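Local coordinates for membrane lipoprotein TpN32 (Treponema pallidum, PDB 1XS5) that binds L-methionine in the cleft of a periplasmic-binding-protein fold, probably as the substrate-capturing lipoprotein of a methionine uptake system, at residues V35-Y40 / N44-R49. Sequence-based numbering, arbitrary orientation.
With MET (methionine), chain B.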
# COMPACT_ATOMS: atom_id res chain seq x y z
N VAL A 35 -7.08 13.63 -8.43
CA VAL A 35 -8.37 12.99 -8.70
C VAL A 35 -8.58 11.87 -7.69
O VAL A 35 -7.79 10.92 -7.62
CB VAL A 35 -8.34 12.43 -10.14
CG1 VAL A 35 -9.72 11.85 -10.52
CG2 VAL A 35 -7.85 13.55 -11.11
N GLU A 36 -9.66 11.94 -6.92
CA GLU A 36 -9.92 10.96 -5.86
C GLU A 36 -10.81 9.80 -6.27
O GLU A 36 -11.95 9.99 -6.72
CB GLU A 36 -10.54 11.69 -4.66
CG GLU A 36 -9.95 13.08 -4.40
CD GLU A 36 -10.83 13.94 -3.47
OE1 GLU A 36 -11.20 13.46 -2.38
OE2 GLU A 36 -11.15 15.10 -3.83
N PHE A 37 -10.29 8.58 -6.07
CA PHE A 37 -10.99 7.35 -6.41
C PHE A 37 -11.30 6.54 -5.16
O PHE A 37 -10.77 6.83 -4.11
CB PHE A 37 -10.09 6.50 -7.32
CG PHE A 37 -10.00 7.02 -8.72
CD1 PHE A 37 -9.15 8.07 -9.04
CD2 PHE A 37 -10.76 6.45 -9.73
CE1 PHE A 37 -9.06 8.55 -10.34
CE2 PHE A 37 -10.70 6.92 -11.05
CZ PHE A 37 -9.85 7.97 -11.35
N THR A 38 -12.12 5.49 -5.30
CA THR A 38 -12.48 4.68 -4.15
C THR A 38 -11.99 3.24 -4.23
O THR A 38 -12.16 2.48 -3.29
CB THR A 38 -14.02 4.63 -3.95
OG1 THR A 38 -14.63 3.91 -5.04
CG2 THR A 38 -14.59 6.01 -3.95
N ASN A 39 -11.43 2.82 -5.35
CA ASN A 39 -10.97 1.44 -5.36
C ASN A 39 -9.79 1.22 -6.24
O ASN A 39 -9.53 2.01 -7.14
CB ASN A 39 -12.08 0.45 -5.67
CG ASN A 39 -12.60 0.54 -7.07
OD1 ASN A 39 -12.09 -0.12 -7.99
ND2 ASN A 39 -13.64 1.35 -7.24
N TYR A 40 -9.06 0.15 -5.92
CA TYR A 40 -7.82 -0.16 -6.63
C TYR A 40 -7.94 -0.35 -8.16
O TYR A 40 -7.13 0.20 -8.94
CB TYR A 40 -7.18 -1.43 -6.04
CG TYR A 40 -6.81 -1.42 -4.56
CD1 TYR A 40 -6.51 -0.24 -3.87
CD2 TYR A 40 -6.66 -2.64 -3.86
CE1 TYR A 40 -6.04 -0.27 -2.52
CE2 TYR A 40 -6.20 -2.69 -2.51
CZ TYR A 40 -5.89 -1.51 -1.85
OH TYR A 40 -5.35 -1.59 -0.58
N ASN A 44 -6.33 2.02 -11.65
CA ASN A 44 -5.46 1.55 -12.73
C ASN A 44 -6.15 1.56 -14.09
O ASN A 44 -5.52 1.86 -15.11
CB ASN A 44 -4.91 0.15 -12.40
CG ASN A 44 -3.70 0.21 -11.45
OD1 ASN A 44 -2.94 1.17 -11.48
ND2 ASN A 44 -3.51 -0.83 -10.64
N GLU A 45 -7.45 1.25 -14.12
CA GLU A 45 -8.16 1.29 -15.39
C GLU A 45 -8.23 2.74 -15.92
O GLU A 45 -8.22 2.95 -17.13
CB GLU A 45 -9.57 0.73 -15.21
CG GLU A 45 -9.60 -0.76 -14.90
CD GLU A 45 -11.02 -1.36 -14.87
OE1 GLU A 45 -12.00 -0.64 -14.53
OE2 GLU A 45 -11.17 -2.57 -15.16
N ALA A 46 -8.27 3.74 -15.02
CA ALA A 46 -8.37 5.13 -15.49
C ALA A 46 -7.06 5.54 -16.13
O ALA A 46 -7.04 6.34 -17.10
CB ALA A 46 -8.74 6.10 -14.35
N VAL A 47 -5.95 5.06 -15.58
CA VAL A 47 -4.66 5.38 -16.22
C VAL A 47 -4.60 4.62 -17.59
O VAL A 47 -4.19 5.19 -18.61
CB VAL A 47 -3.45 4.94 -15.34
CG1 VAL A 47 -2.13 4.98 -16.19
CG2 VAL A 47 -3.30 5.87 -14.11
N MET A 48 -5.04 3.37 -17.64
CA MET A 48 -5.01 2.63 -18.91
C MET A 48 -5.87 3.30 -20.00
O MET A 48 -5.46 3.34 -21.16
CB MET A 48 -5.45 1.16 -18.75
CG MET A 48 -4.38 0.23 -18.14
SD MET A 48 -2.79 0.23 -19.08
CE MET A 48 -3.36 -0.45 -20.70
N ARG A 49 -7.06 3.82 -19.63
CA ARG A 49 -7.94 4.49 -20.61
C ARG A 49 -7.42 5.88 -20.97
O ARG A 49 -7.83 6.45 -21.98
CB ARG A 49 -9.38 4.74 -20.08
CG ARG A 49 -10.22 3.54 -19.79
CD ARG A 49 -11.70 3.97 -19.57
NE ARG A 49 -11.80 4.97 -18.52
CZ ARG A 49 -11.81 4.69 -17.22
NH1 ARG A 49 -11.74 3.44 -16.81
NH2 ARG A 49 -11.84 5.67 -16.32
N MET B . -0.40 1.92 0.49
CA MET B . -0.57 0.43 0.33
C MET B . 0.54 -0.39 1.02
O MET B . 0.22 -1.37 1.73
CB MET B . -0.59 0.06 -1.17
CG MET B . -1.04 -1.37 -1.39
SD MET B . -1.05 -1.89 -3.12
CE MET B . -2.64 -1.11 -3.64
OXT MET B . 1.73 -0.03 0.84
O HOH W 1 -5.66 -2.42 -9.59
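Y40 and N44 are joined through the first turn of helix 40-49, where the N44 amide donates to the Y40 carbonyl oxygen in a weak i to i+4 bond, N to O 3.4 Å with an N-H...O angle of 160°. A water bridges the same two residues: it accepts from N44 ND2 at 2.9 Å and gives a weak bond to Y40 O. N44 itself is buried, and its OD1 accepts from N55 ND2 and Q58 NE2, so both ends of the amide are engaged, which should hold its rotation. N39 sits at the N-cap, its OD1 accepting from the A42 amide. Loop 37-39 carries the chain from strand 30-36, at one margin of the six-stranded sheet, directly into the helix, a strand-to-helix connection in one lobe of the two-lobed periplasmic binding protein fold. Further back, F37 leans toward the helix, its ring meeting A46 obliquely, with F37 CZ 3.7 Å from A46 CB; CG anti to the carbonyl carbon (chi1 -74°) directs the ring there. At the start of the helix the Y40 ring (CG anti to the carbonyl carbon, chi1 -59°) forms part of the methionine pocket. The methyl CE of the bound methionine lies over one ring face, 3.7 Å from Y40 CE1 and displaced toward the rim, while H62 packs edge-to-face with the same ring.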